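PDB 6I8F: EH1AB1, which hydrolyses carboxylic esters, probably through a serine nucleophile presented by its alpha/beta-hydrolase fold. Local coordinates for residues H139-P144 and L246-L251; D132-P137 and I145-A150; G103-G108 and E234-E239; V184-R189 and R277-R282. All blocks are in the same frame, centred on the assembly; numbering follows the deposited sequence.

Contact 1: residues H139-P144 and L246-L251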
loop_
_atom_site.group_PDB
_atom_site.type_symbol
_atom_site.label_atom_id
_atom_site.label_comp_id
_atom_site.label_asym_id
_atom_site.label_seq_id
_atom_site.Cartn_x
_atom_site.Cartn_y
_atom_site.Cartn_z
ATOM N N HIS A 139 -2.901 11.845 -33.476
ATOM C CA HIS A 139 -2.517 10.443 -33.521
ATOM C C HIS A 139 -3.475 9.665 -32.624
ATOM O O HIS A 139 -3.191 9.442 -31.438
ATOM C CB HIS A 139 -1.047 10.293 -33.100
ATOM C CG HIS A 139 -0.137 11.258 -33.778
ATOM N ND1 HIS A 139 0.172 11.157 -35.119
ATOM C CD2 HIS A 139 0.499 12.360 -33.315
ATOM C CE1 HIS A 139 0.980 12.142 -35.453
ATOM N NE2 HIS A 139 1.198 12.896 -34.362
ATOM N N PRO A 140 -4.673 9.313 -33.145
ATOM C CA PRO A 140 -5.724 8.721 -32.323
ATOM C C PRO A 140 -5.417 7.258 -31.980
ATOM O O PRO A 140 -4.461 6.699 -32.492
ATOM C CB PRO A 140 -6.995 8.835 -33.192
ATOM C CG PRO A 140 -6.492 8.940 -34.616
ATOM C CD PRO A 140 -5.094 9.512 -34.540
ATOM N N PHE A 141 -6.268 6.669 -31.134
ATOM C CA PHE A 141 -6.212 5.232 -30.807
ATOM C C PHE A 141 -6.008 4.449 -32.102
ATOM O O PHE A 141 -6.741 4.683 -33.058
ATOM C CB PHE A 141 -7.501 4.797 -30.099
ATOM C CG PHE A 141 -7.574 3.322 -29.796
ATOM C CD1 PHE A 141 -8.144 2.432 -30.702
ATOM C CD2 PHE A 141 -7.076 2.817 -28.605
ATOM C CE1 PHE A 141 -8.204 1.073 -30.429
ATOM C CE2 PHE A 141 -7.126 1.456 -28.335
ATOM C CZ PHE A 141 -7.697 0.587 -29.242
ATOM N N PRO A 142 -5.037 3.521 -32.141
ATOM C CA PRO A 142 -4.306 3.013 -30.988
ATOM C C PRO A 142 -2.896 3.598 -30.828
ATOM O O PRO A 142 -2.098 3.033 -30.093
ATOM C CB PRO A 142 -4.192 1.513 -31.288
ATOM C CG PRO A 142 -3.990 1.483 -32.779
ATOM C CD PRO A 142 -4.872 2.606 -33.285
ATOM N N ALA A 143 -2.612 4.712 -31.514
ATOM C CA ALA A 143 -1.241 5.274 -31.620
ATOM C C ALA A 143 -0.618 5.493 -30.240
ATOM O O ALA A 143 0.534 5.135 -30.013
ATOM C CB ALA A 143 -1.267 6.563 -32.409
ATOM N N PRO A 144 -1.300 6.131 -29.271
ATOM C CA PRO A 144 -0.659 6.395 -27.979
ATOM C C PRO A 144 -0.255 5.113 -27.221
ATOM O O PRO A 144 0.841 5.032 -26.662
ATOM C CB PRO A 144 -1.709 7.239 -27.240
ATOM C CG PRO A 144 -2.547 7.837 -28.362
ATOM C CD PRO A 144 -2.641 6.720 -29.376
ATOM N N LEU A 246 -9.512 -4.570 -25.336
ATOM C CA LEU A 246 -8.779 -4.584 -24.053
ATOM C C LEU A 246 -7.770 -3.422 -23.970
ATOM O O LEU A 246 -7.288 -3.124 -22.890
ATOM C CB LEU A 246 -8.070 -5.931 -23.874
ATOM C CG LEU A 246 -8.982 -7.150 -23.765
ATOM C CD1 LEU A 246 -8.157 -8.411 -23.624
ATOM C CD2 LEU A 246 -9.958 -7.013 -22.611
ATOM N N ARG A 247 -7.429 -2.787 -25.097
ATOM C CA ARG A 247 -6.585 -1.584 -25.059
ATOM C C ARG A 247 -7.389 -0.380 -24.563
ATOM O O ARG A 247 -6.797 0.597 -24.127
ATOM C CB ARG A 247 -5.962 -1.279 -26.420
ATOM C CG ARG A 247 -4.929 -2.305 -26.868
ATOM C CD ARG A 247 -4.640 -2.200 -28.352
ATOM N NE ARG A 247 -5.842 -2.424 -29.154
ATOM C CZ ARG A 247 -5.896 -2.329 -30.482
ATOM N NH1 ARG A 247 -4.805 -2.034 -31.164
ATOM N NH2 ARG A 247 -7.046 -2.507 -31.118
ATOM N N LEU A 248 -8.723 -0.445 -24.640
ATOM C CA LEU A 248 -9.593 0.598 -24.076
ATOM C C LEU A 248 -10.172 0.176 -22.721
ATOM O O LEU A 248 -10.632 1.018 -21.959
ATOM C CB LEU A 248 -10.755 0.865 -25.039
ATOM C CG LEU A 248 -10.427 1.544 -26.365
ATOM C CD1 LEU A 248 -11.662 1.550 -27.258
ATOM C CD2 LEU A 248 -9.936 2.964 -26.151
ATOM N N SER A 249 -10.273 -1.137 -22.497
ATOM C CA SER A 249 -11.049 -1.704 -21.403
ATOM C C SER A 249 -10.293 -2.873 -20.783
ATOM O O SER A 249 -10.765 -4.011 -20.817
ATOM C CB SER A 249 -12.420 -2.110 -21.895
ATOM O OG SER A 249 -13.173 -0.962 -22.259
ATOM N N PRO A 250 -9.088 -2.639 -20.209
ATOM C CA PRO A 250 -8.279 -3.735 -19.677
ATOM C C PRO A 250 -8.949 -4.499 -18.521
ATOM O O PRO A 250 -8.598 -5.664 -18.281
ATOM C CB PRO A 250 -6.972 -3.049 -19.236
ATOM C CG PRO A 250 -7.345 -1.585 -19.040
ATOM C CD PRO A 250 -8.430 -1.326 -20.068
ATOM N N LEU A 251 -9.912 -3.870 -17.836
ATOM C CA LEU A 251 -10.694 -4.536 -16.796
ATOM C C LEU A 251 -11.386 -5.804 -17.331
ATOM O O LEU A 251 -11.666 -6.720 -16.548
ATOM C CB LEU A 251 -11.733 -3.571 -16.221
ATOM C CG LEU A 251 -12.575 -4.108 -15.059
ATOM C CD1 LEU A 251 -11.697 -4.530 -13.888
ATOM C CD2 LEU A 251 -13.594 -3.081 -14.614
#

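Contact 2: residues D132-P137 and I145-A150. With GOL (glycerol), chain J.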
loop_
_atom_site.group_PDB
_atom_site.type_symbol
_atom_site.label_atom_id
_atom_site.label_comp_id
_atom_site.label_asym_id
_atom_site.label_seq_id
_atom_site.Cartn_x
_atom_site.Cartn_y
_atom_site.Cartn_z
ATOM N N ASP A 132 7.148 10.592 -23.668
ATOM C CA ASP A 132 6.415 11.539 -24.486
ATOM C C ASP A 132 5.809 10.772 -25.671
ATOM O O ASP A 132 6.398 10.681 -26.736
ATOM C CB ASP A 132 7.342 12.671 -24.930
ATOM C CG ASP A 132 6.640 13.976 -25.251
ATOM O OD1 ASP A 132 5.389 14.041 -25.134
ATOM O OD2 ASP A 132 7.356 14.930 -25.607
ATOM N N TYR A 133 4.646 10.167 -25.436
ATOM C CA TYR A 133 3.953 9.378 -26.438
ATOM C C TYR A 133 3.080 10.301 -27.307
ATOM O O TYR A 133 2.637 11.375 -26.855
ATOM C CB TYR A 133 3.142 8.287 -25.743
ATOM C CG TYR A 133 2.154 8.779 -24.716
ATOM C CD1 TYR A 133 2.474 8.818 -23.365
ATOM C CD2 TYR A 133 0.885 9.176 -25.090
ATOM C CE1 TYR A 133 1.566 9.250 -22.418
ATOM C CE2 TYR A 133 -0.035 9.614 -24.157
ATOM C CZ TYR A 133 0.302 9.648 -22.815
ATOM O OH TYR A 133 -0.613 10.082 -21.900
ATOM N N ARG A 134 2.839 9.883 -28.555
ATOM C CA ARG A 134 1.950 10.612 -29.487
ATOM C C ARG A 134 0.558 10.757 -28.882
ATOM O O ARG A 134 0.083 9.837 -28.219
ATOM C CB ARG A 134 1.797 9.876 -30.820
ATOM C CG ARG A 134 3.017 10.004 -31.712
ATOM C CD ARG A 134 2.896 9.182 -32.974
ATOM N NE ARG A 134 2.863 7.764 -32.674
ATOM C CZ ARG A 134 2.312 6.848 -33.453
ATOM N NH1 ARG A 134 1.733 7.209 -34.591
ATOM N NH2 ARG A 134 2.339 5.579 -33.084
ATOM N N LEU A 135 -0.076 11.904 -29.159
ATOM C CA LEU A 135 -1.377 12.274 -28.613
ATOM C C LEU A 135 -2.413 12.432 -29.738
ATOM O O LEU A 135 -2.078 12.744 -30.896
ATOM C CB LEU A 135 -1.212 13.576 -27.825
ATOM C CG LEU A 135 -0.228 13.545 -26.650
ATOM C CD1 LEU A 135 0.072 14.953 -26.157
ATOM C CD2 LEU A 135 -0.766 12.698 -25.513
ATOM N N ALA A 136 -3.678 12.203 -29.370
ATOM C CA ALA A 136 -4.869 12.536 -30.168
ATOM C C ALA A 136 -5.188 14.018 -29.979
ATOM O O ALA A 136 -4.832 14.580 -28.946
ATOM C CB ALA A 136 -6.027 11.674 -29.719
ATOM N N PRO A 137 -5.873 14.654 -30.947
ATOM C CA PRO A 137 -6.491 14.015 -32.103
ATOM C C PRO A 137 -5.539 13.658 -33.254
ATOM O O PRO A 137 -5.919 12.892 -34.129
ATOM C CB PRO A 137 -7.536 15.031 -32.605
ATOM C CG PRO A 137 -7.030 16.357 -32.107
ATOM C CD PRO A 137 -6.345 16.035 -30.794
ATOM N N ILE A 145 -1.140 4.118 -27.236
ATOM C CA ILE A 145 -0.909 2.807 -26.633
ATOM C C ILE A 145 0.272 2.133 -27.339
ATOM O O ILE A 145 1.111 1.531 -26.678
ATOM C CB ILE A 145 -2.197 1.949 -26.688
ATOM C CG1 ILE A 145 -3.295 2.507 -25.780
ATOM C CG2 ILE A 145 -1.923 0.470 -26.402
ATOM C CD1 ILE A 145 -2.911 2.662 -24.339
ATOM N N ASP A 146 0.301 2.222 -28.675
ATOM C CA ASP A 146 1.384 1.661 -29.480
ATOM C C ASP A 146 2.730 2.224 -29.009
ATOM O O ASP A 146 3.682 1.466 -28.836
ATOM C CB ASP A 146 1.189 1.913 -30.979
ATOM C CG ASP A 146 0.126 1.035 -31.633
ATOM O OD1 ASP A 146 -0.326 0.067 -31.002
ATOM O OD2 ASP A 146 -0.242 1.330 -32.768
ATOM N N ASP A 147 2.797 3.544 -28.809
ATOM C CA ASP A 147 4.018 4.212 -28.342
ATOM C C ASP A 147 4.374 3.739 -26.931
ATOM O O ASP A 147 5.537 3.512 -26.637
ATOM C CB ASP A 147 3.871 5.736 -28.371
ATOM C CG ASP A 147 3.953 6.323 -29.768
ATOM O OD1 ASP A 147 3.821 7.550 -29.890
ATOM O OD2 ASP A 147 4.137 5.543 -30.729
ATOM N N GLY A 148 3.368 3.615 -26.061
ATOM C CA GLY A 148 3.596 3.189 -24.672
ATOM C C GLY A 148 4.246 1.814 -24.623
ATOM O O GLY A 148 5.232 1.583 -23.921
ATOM N N ILE A 149 3.673 0.897 -25.400
ATOM C CA ILE A 149 4.191 -0.444 -25.537
ATOM C C ILE A 149 5.605 -0.392 -26.132
ATOM O O ILE A 149 6.499 -1.036 -25.592
ATOM C CB ILE A 149 3.225 -1.325 -26.350
ATOM C CG1 ILE A 149 1.902 -1.519 -25.601
ATOM C CG2 ILE A 149 3.876 -2.659 -26.694
ATOM C CD1 ILE A 149 0.779 -2.074 -26.453
ATOM N N ALA A 150 5.817 0.374 -27.213
ATOM C CA ALA A 150 7.142 0.400 -27.871
ATOM C C ALA A 150 8.204 0.951 -26.903
ATOM O O ALA A 150 9.333 0.473 -26.886
ATOM C CB ALA A 150 7.112 1.187 -29.163
HETATM C C1 GOL J . 0.556 4.809 -36.629
HETATM O O1 GOL J . 0.038 5.868 -35.811
HETATM C C2 GOL J . -0.071 3.483 -36.220
HETATM O O2 GOL J . -1.434 3.405 -36.660
HETATM C C3 GOL J . -0.066 3.349 -34.705
HETATM O O3 GOL J . 1.239 3.124 -34.179
#

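Contact 3: residues G103-G108 and E234-E239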
loop_
_atom_site.group_PDB
_atom_site.type_symbol
_atom_site.label_atom_id
_atom_site.label_comp_id
_atom_site.label_asym_id
_atom_site.label_seq_id
_atom_site.Cartn_x
_atom_site.Cartn_y
_atom_site.Cartn_z
ATOM N N GLY A 103 -3.696 12.800 -19.100
ATOM C CA GLY A 103 -4.224 13.849 -19.974
ATOM C C GLY A 103 -5.178 13.323 -21.041
ATOM O O GLY A 103 -5.305 13.916 -22.123
ATOM N N GLY A 104 -5.823 12.188 -20.772
ATOM C CA GLY A 104 -6.879 11.666 -21.628
ATOM C C GLY A 104 -6.403 11.262 -23.019
ATOM O O GLY A 104 -7.237 11.140 -23.929
ATOM N N PHE A 105 -5.087 11.037 -23.175
ATOM C CA PHE A 105 -4.429 10.727 -24.447
ATOM C C PHE A 105 -4.487 11.926 -25.424
ATOM O O PHE A 105 -4.245 11.769 -26.630
ATOM C CB PHE A 105 -5.031 9.460 -25.069
ATOM C CG PHE A 105 -4.981 8.202 -24.224
ATOM C CD1 PHE A 105 -3.799 7.507 -24.051
ATOM C CD2 PHE A 105 -6.133 7.683 -23.649
ATOM C CE1 PHE A 105 -3.762 6.342 -23.293
ATOM C CE2 PHE A 105 -6.088 6.532 -22.870
ATOM C CZ PHE A 105 -4.902 5.851 -22.708
ATOM N N VAL A 106 -4.758 13.130 -24.908
ATOM C CA VAL A 106 -4.920 14.340 -25.748
ATOM C C VAL A 106 -3.994 15.467 -25.269
ATOM O O VAL A 106 -3.514 16.242 -26.095
ATOM C CB VAL A 106 -6.387 14.814 -25.796
ATOM C CG1 VAL A 106 -6.545 16.133 -26.545
ATOM C CG2 VAL A 106 -7.294 13.755 -26.402
ATOM N N ILE A 107 -3.772 15.574 -23.952
ATOM C CA ILE A 107 -2.920 16.619 -23.367
ATOM C C ILE A 107 -1.920 15.969 -22.400
ATOM O O ILE A 107 -1.866 14.745 -22.274
ATOM C CB ILE A 107 -3.783 17.689 -22.673
ATOM C CG1 ILE A 107 -4.457 17.145 -21.408
ATOM C CG2 ILE A 107 -4.790 18.281 -23.651
ATOM C CD1 ILE A 107 -5.350 18.136 -20.722
ATOM N N GLY A 108 -1.147 16.808 -21.707
ATOM C CA GLY A 108 -0.046 16.350 -20.870
ATOM C C GLY A 108 1.188 16.048 -21.699
ATOM O O GLY A 108 1.110 15.722 -22.890
ATOM N N GLU A 234 -13.736 11.888 -28.382
ATOM C CA GLU A 234 -13.979 11.930 -29.822
ATOM C C GLU A 234 -12.682 12.213 -30.581
ATOM O O GLU A 234 -12.573 11.913 -31.769
ATOM C CB GLU A 234 -15.058 12.968 -30.140
ATOM C CG GLU A 234 -16.415 12.557 -29.585
ATOM C CD GLU A 234 -17.614 13.365 -30.038
ATOM O OE1 GLU A 234 -17.428 14.507 -30.505
ATOM O OE2 GLU A 234 -18.732 12.841 -29.915
ATOM N N ALA A 235 -11.699 12.797 -29.888
ATOM C CA ALA A 235 -10.400 13.019 -30.469
ATOM C C ALA A 235 -9.659 11.681 -30.581
ATOM O O ALA A 235 -8.934 11.425 -31.552
ATOM C CB ALA A 235 -9.648 14.025 -29.627
ATOM N N TYR A 236 -9.873 10.814 -29.585
ATOM C CA TYR A 236 -9.040 9.620 -29.350
ATOM C C TYR A 236 -9.592 8.380 -30.073
ATOM O O TYR A 236 -8.843 7.616 -30.669
ATOM C CB TYR A 236 -8.945 9.392 -27.840
ATOM C CG TYR A 236 -8.165 8.175 -27.407
ATOM C CD1 TYR A 236 -6.875 7.946 -27.864
ATOM C CD2 TYR A 236 -8.715 7.264 -26.516
ATOM C CE1 TYR A 236 -6.152 6.839 -27.453
ATOM C CE2 TYR A 236 -8.003 6.152 -26.092
ATOM C CZ TYR A 236 -6.716 5.943 -26.557
ATOM O OH TYR A 236 -6.012 4.855 -26.134
ATOM N N VAL A 237 -10.909 8.168 -29.983
ATOM C CA VAL A 237 -11.497 6.885 -30.338
ATOM C C VAL A 237 -12.206 6.994 -31.684
ATOM O O VAL A 237 -13.159 7.760 -31.819
ATOM C CB VAL A 237 -12.460 6.383 -29.249
ATOM C CG1 VAL A 237 -12.978 4.987 -29.579
ATOM C CG2 VAL A 237 -11.798 6.395 -27.882
ATOM N N PRO A 238 -11.774 6.225 -32.709
ATOM C CA PRO A 238 -12.529 6.119 -33.955
ATOM C C PRO A 238 -13.939 5.564 -33.720
ATOM O O PRO A 238 -14.120 4.602 -32.959
ATOM C CB PRO A 238 -11.714 5.144 -34.821
ATOM C CG PRO A 238 -10.316 5.206 -34.232
ATOM C CD PRO A 238 -10.524 5.460 -32.754
ATOM N N GLU A 239 -14.920 6.191 -34.374
ATOM C CA GLU A 239 -16.276 5.638 -34.497
ATOM C C GLU A 239 -16.198 4.156 -34.895
ATOM O O GLU A 239 -15.382 3.770 -35.733
ATOM C CB GLU A 239 -17.054 6.432 -35.545
ATOM C CG GLU A 239 -18.411 5.849 -35.863
ATOM C CD GLU A 239 -19.232 6.694 -36.820
ATOM O OE1 GLU A 239 -18.661 7.620 -37.427
ATOM O OE2 GLU A 239 -20.439 6.431 -36.943
#

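Contact 4: residues V184-R189 and R277-R282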
loop_
_atom_site.group_PDB
_atom_site.type_symbol
_atom_site.label_atom_id
_atom_site.label_comp_id
_atom_site.label_asym_id
_atom_site.label_seq_id
_atom_site.Cartn_x
_atom_site.Cartn_y
_atom_site.Cartn_z
ATOM N N VAL A 184 0.027 -2.057 -21.182
ATOM C CA VAL A 184 1.381 -2.522 -21.517
ATOM C C VAL A 184 1.624 -3.903 -20.895
ATOM O O VAL A 184 2.160 -4.793 -21.551
ATOM C CB VAL A 184 2.483 -1.526 -21.099
ATOM C CG1 VAL A 184 3.873 -2.144 -21.196
ATOM C CG2 VAL A 184 2.420 -0.246 -21.919
ATOM N N CYS A 185 1.247 -4.071 -19.623
ATOM C CA CYS A 185 1.458 -5.351 -18.919
ATOM C C CYS A 185 0.691 -6.486 -19.607
ATOM O O CYS A 185 1.256 -7.571 -19.821
ATOM C CB CYS A 185 1.030 -5.269 -17.464
ATOM S SG CYS A 185 2.042 -4.117 -16.498
ATOM N N GLN A 186 -0.574 -6.224 -19.949
ATOM C CA GLN A 186 -1.441 -7.223 -20.604
ATOM C C GLN A 186 -0.912 -7.549 -22.007
ATOM O O GLN A 186 -0.909 -8.721 -22.395
ATOM C CB GLN A 186 -2.894 -6.754 -20.677
ATOM C CG GLN A 186 -3.618 -6.838 -19.352
ATOM C CD GLN A 186 -5.099 -6.651 -19.540
ATOM O OE1 GLN A 186 -5.629 -6.888 -20.625
ATOM N NE2 GLN A 186 -5.769 -6.212 -18.484
ATOM N N ALA A 187 -0.420 -6.526 -22.715
ATOM C CA ALA A 187 0.117 -6.674 -24.085
ATOM C C ALA A 187 1.333 -7.601 -24.095
ATOM O O ALA A 187 1.384 -8.560 -24.871
ATOM C CB ALA A 187 0.466 -5.334 -24.661
ATOM N N CYS A 188 2.295 -7.335 -23.207
ATOM C CA CYS A 188 3.472 -8.197 -23.082
ATOM C C CYS A 188 3.063 -9.627 -22.714
ATOM O O CYS A 188 3.571 -10.600 -23.281
ATOM C CB CYS A 188 4.450 -7.668 -22.047
ATOM S SG CYS A 188 5.175 -6.099 -22.570
ATOM N N ARG A 189 2.142 -9.756 -21.761
ATOM C CA ARG A 189 1.743 -11.070 -21.333
ATOM C C ARG A 189 1.086 -11.815 -22.507
ATOM O O ARG A 189 1.438 -12.957 -22.784
ATOM C CB ARG A 189 0.781 -11.014 -20.146
ATOM C CG ARG A 189 0.453 -12.402 -19.623
ATOM C CD ARG A 189 -0.877 -12.497 -18.935
ATOM N NE ARG A 189 -2.020 -12.051 -19.717
ATOM C CZ ARG A 189 -3.202 -11.847 -19.169
ATOM N NH1 ARG A 189 -3.353 -12.113 -17.884
ATOM N NH2 ARG A 189 -4.209 -11.367 -19.873
ATOM N N ARG A 277 -10.750 0.344 -8.436
ATOM C CA ARG A 277 -10.836 -0.624 -7.361
ATOM C C ARG A 277 -11.141 -2.012 -7.941
ATOM O O ARG A 277 -10.513 -3.013 -7.556
ATOM C CB ARG A 277 -11.897 -0.215 -6.338
ATOM C CG ARG A 277 -11.861 -1.074 -5.086
ATOM C CD ARG A 277 -12.859 -0.605 -4.052
ATOM N NE ARG A 277 -12.766 -1.448 -2.875
ATOM C CZ ARG A 277 -13.657 -1.478 -1.898
ATOM N NH1 ARG A 277 -14.695 -0.652 -1.928
ATOM N NH2 ARG A 277 -13.514 -2.359 -0.920
ATOM N N ALA A 278 -12.085 -2.062 -8.887
ATOM C CA ALA A 278 -12.431 -3.307 -9.582
ATOM C C ALA A 278 -11.177 -3.970 -10.157
ATOM O O ALA A 278 -11.029 -5.187 -10.074
ATOM C CB ALA A 278 -13.451 -3.036 -10.664
ATOM N N TYR A 279 -10.286 -3.171 -10.757
ATOM C CA TYR A 279 -9.039 -3.689 -11.361
ATOM C C TYR A 279 -8.147 -4.341 -10.287
ATOM O O TYR A 279 -7.612 -5.459 -10.476
ATOM C CB TYR A 279 -8.319 -2.585 -12.139
ATOM C CG TYR A 279 -7.391 -3.126 -13.197
ATOM C CD1 TYR A 279 -7.876 -3.528 -14.431
ATOM C CD2 TYR A 279 -6.041 -3.288 -12.948
ATOM C CE1 TYR A 279 -7.036 -4.044 -15.406
ATOM C CE2 TYR A 279 -5.185 -3.814 -13.902
ATOM C CZ TYR A 279 -5.683 -4.185 -15.141
ATOM O OH TYR A 279 -4.850 -4.714 -16.083
ATOM N N ALA A 280 -8.003 -3.669 -9.147
ATOM C CA ALA A 280 -7.243 -4.205 -8.007
ATOM C C ALA A 280 -7.884 -5.506 -7.508
ATOM O O ALA A 280 -7.192 -6.469 -7.203
ATOM C CB ALA A 280 -7.163 -3.174 -6.906
ATOM N N ASP A 281 -9.220 -5.520 -7.429
ATOM C CA ASP A 281 -9.976 -6.708 -7.019
ATOM C C ASP A 281 -9.654 -7.903 -7.933
ATOM O O ASP A 281 -9.427 -9.002 -7.435
ATOM C CB ASP A 281 -11.484 -6.440 -6.999
ATOM C CG ASP A 281 -11.930 -5.552 -5.852
ATOM O OD1 ASP A 281 -11.132 -5.356 -4.897
ATOM O OD2 ASP A 281 -13.056 -5.031 -5.938
ATOM N N ARG A 282 -9.629 -7.684 -9.254
ATOM C CA ARG A 282 -9.342 -8.756 -10.215
ATOM C C ARG A 282 -7.897 -9.232 -10.043
ATOM O O ARG A 282 -7.625 -10.461 -10.102
ATOM C CB ARG A 282 -9.580 -8.320 -11.665
ATOM C CG ARG A 282 -11.013 -7.916 -12.000
ATOM C CD ARG A 282 -11.925 -8.965 -12.616
ATOM N NE ARG A 282 -11.276 -10.037 -13.361
ATOM C CZ ARG A 282 -11.412 -10.284 -14.667
ATOM N NH1 ARG A 282 -11.984 -9.409 -15.479
ATOM N NH2 ARG A 282 -10.958 -11.421 -15.162
#

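Contact 1: residues H139-P144 and L246-L251
Phe141 reaches Arg247 with the far rim of its ring, and the two flat groups stand steeply to one another, ring and guanidinium planes being 70° apart. Phe141 CZ lies over one face of the guanidinium, displaced toward the rim and 3.5 Å from Arg247 NE, whereas Arg247 CB comes in at the ring edge, in plane, 3.5 Å from Phe141 CE2. A bend in the arginine chain at chi3 (-60°) lets both approaches occur together. Pro142 CB lies over the centre of one face of the Phe141 ring and also meets Arg247 NH1 at 3.6 Å. Leu248 covers the opposite face, its CD2 4.2 Å from the centroid in an off-centre CH-pi contact. In this alpha/beta hydrolase, residues 139-142 lead into helix 143-157: the peptide bond before Pro142 is cis, Pro142 takes the N-cap position, and Ala143 N bonds to Pro140 O at 2.9 Å. The partner loop lies between helix 230-236 and strand 262-267. No hydrogen bond joins the two segments; the arginine's charge is met by Asp245, in a salt bridge with NH2. The backbone of Phe141 is hydrogen-bonded to that of Tyr236, whose side chain packs against Leu248.

Contact 2: residues D132-P137 and I145-A150
Arg134 and Asp147 share the same first torsion (chi1 -75°), which sets CG opposite the carbonyl carbon in each; the arginine chain then bends at chi3 (-65°), turning its guanidinium back to the carboxylate. The grip is side-on, NE and NH2 each taking one oxygen. Arg134 NE donates to Asp147 OD1 at 3.0 Å, on the syn side, while Arg134 NH2 reaches Asp147 OD2 at 3.0 Å from above the carboxylate plane. Both oxygens stay close to the guanidinium plane, although the two planes themselves are 37° apart. OD1 carries a second load: Arg134 N donates to Asp147 OD1 at 2.9 Å, meeting that oxygen's anti lone pair. Asp147 is thus held by both the backbone and the side chain of Arg134, and the positive guanidinium probably stabilises the negative charge of the buried aspartate. Beside this pair, Tyr133 CB packs 3.7 Å from Asp147 CB, while the phenol turns off to stack on His101 and bond to its carbonyl oxygen. The outer edge of the guanidinium takes a glycerol, probably from the crystallisation liquor, with Arg134 NH2 donating to its O3 at 2.9 Å. The sequence from Asp132 to Pro137, Asp-Tyr-Arg-Leu-Ala-Pro, resembles a signature of hormone-sensitive-lipase-like esterases. It begins the loop that leads from strand 127-132 of the central sheet to helix 143-157, whose opposite flank, with Ile145 and Ile149, packs on helix 176-190, while Pro137 touches helices 43-55 and 230-236.

Contact 3: residues G103-G108 and E234-E239
Phe105 and Tyr236 bring their CA atoms to 6.8 Å, the first in a left-handed backbone conformation (phi 66°) within a tight turn, the second at the last turn of helix 230-236. The turn is closed by Gly103 O, which accepts from both Val106 N and Ile107 N. Between the two segments the aromatic rings form an offset stack, planes 11° and centroids 4.3 Å apart. The overlap is slipped toward the phenol end: Tyr236 OH lies over the centre of the Phe105 ring, while Phe105 CD2 sits above the tyrosine rim, 3.4 Å from Tyr236 CE2. Phe105 CB adds a CH-pi contact over the tyrosine face, 3.9 Å from its centroid. With CG anti to the backbone N (chi1 178°) the tyrosine ring is carried toward Phe105, and chi2 sets the turn of its face. Gly103 and Gly104 belong to a His-Gly-Gly-Gly sequence following strand 94-100, consistent with the oxyanion-hole motif of hormone-sensitive-lipase-like hydrolases, so the stack borders a loop probably important for catalysis. An alanine in place of Tyr236 lacks the ring, and the uncovered Phe105 face would probably border a gap, leaving that ring less firmly held. Alongside, Val106 CG2 meets Ala235 CB at 4.0 Å, with His43 of helix 43-55 touching both residues. Pro144 and Ile145 of helix 143-157 pack against both stacked rings.

Contact 4: residues V184-R189 and R277-R282
Gln186 meets the Tyr279 ring at its edge, with NE2 near the ring plane and the amide almost coplanar with the phenol, 4° apart; nothing from 184-189 lies over a face of the ring. The side chains come from opposite directions and bridge backbones whose nearest CA atoms, those of Gln186 and Tyr279, are 12.5 Å apart. Their joint is a single hydrogen bond: Gln186 NE2 donates to Tyr279 OH at 3.0 Å, with a moderate bend at the hydrogen (148°) and the oxygen somewhat tilted from the amide plane. The extended glutamine chain (chi2 -168°) supplies much of the span. NE2 gives its other bond to the carbonyl oxygen of Pro250, so a buried amide nitrogen has two acceptors, and the pair of bonds probably fixes the rotation of the amide. A leucine in place of Gln186 would probably leave both the phenol oxygen and the Pro250 carbonyl without this donor in the protein interior. Phe256 meets the Tyr279 ring edge-to-face. The bond ties helix 176-190, which directly follows the probable nucleophile elbow of the alpha/beta hydrolase fold, to helix 273-285 beside the central sheet, where Tyr279 touches Leu201 of strand 198-202. Val184 and Cys188 pack on Phe152 of helix 143-157, while Arg277 and Asp281 face the second subunit, bridging to Asp281 and Arg277 of that other chain.

How the contacts relate
From the N terminus, contact 3 opens first, after strand 94-100, and closes only at the end of helix 230-236. Contact 2 is nested inside that long loop, joining the loop after strand 127-132 to the start of helix 143-157. Contact 1 opens between the two segments of contact 2 and closes beyond contact 3, crossing both. Contact 4 opens at 184-189, in series after contact 2, and closes last, crossing contacts 1 and 3. Probable backbone hydrogen bonds, Phe141 N to Tyr236 O and Ala136 N to Phe105 O, join contact 3 to contacts 1 and 2, and Pro250 links 1 with 4. Helices 143-157, 176-190, 230-236 and 273-285 are thereby tied to loops of the fold.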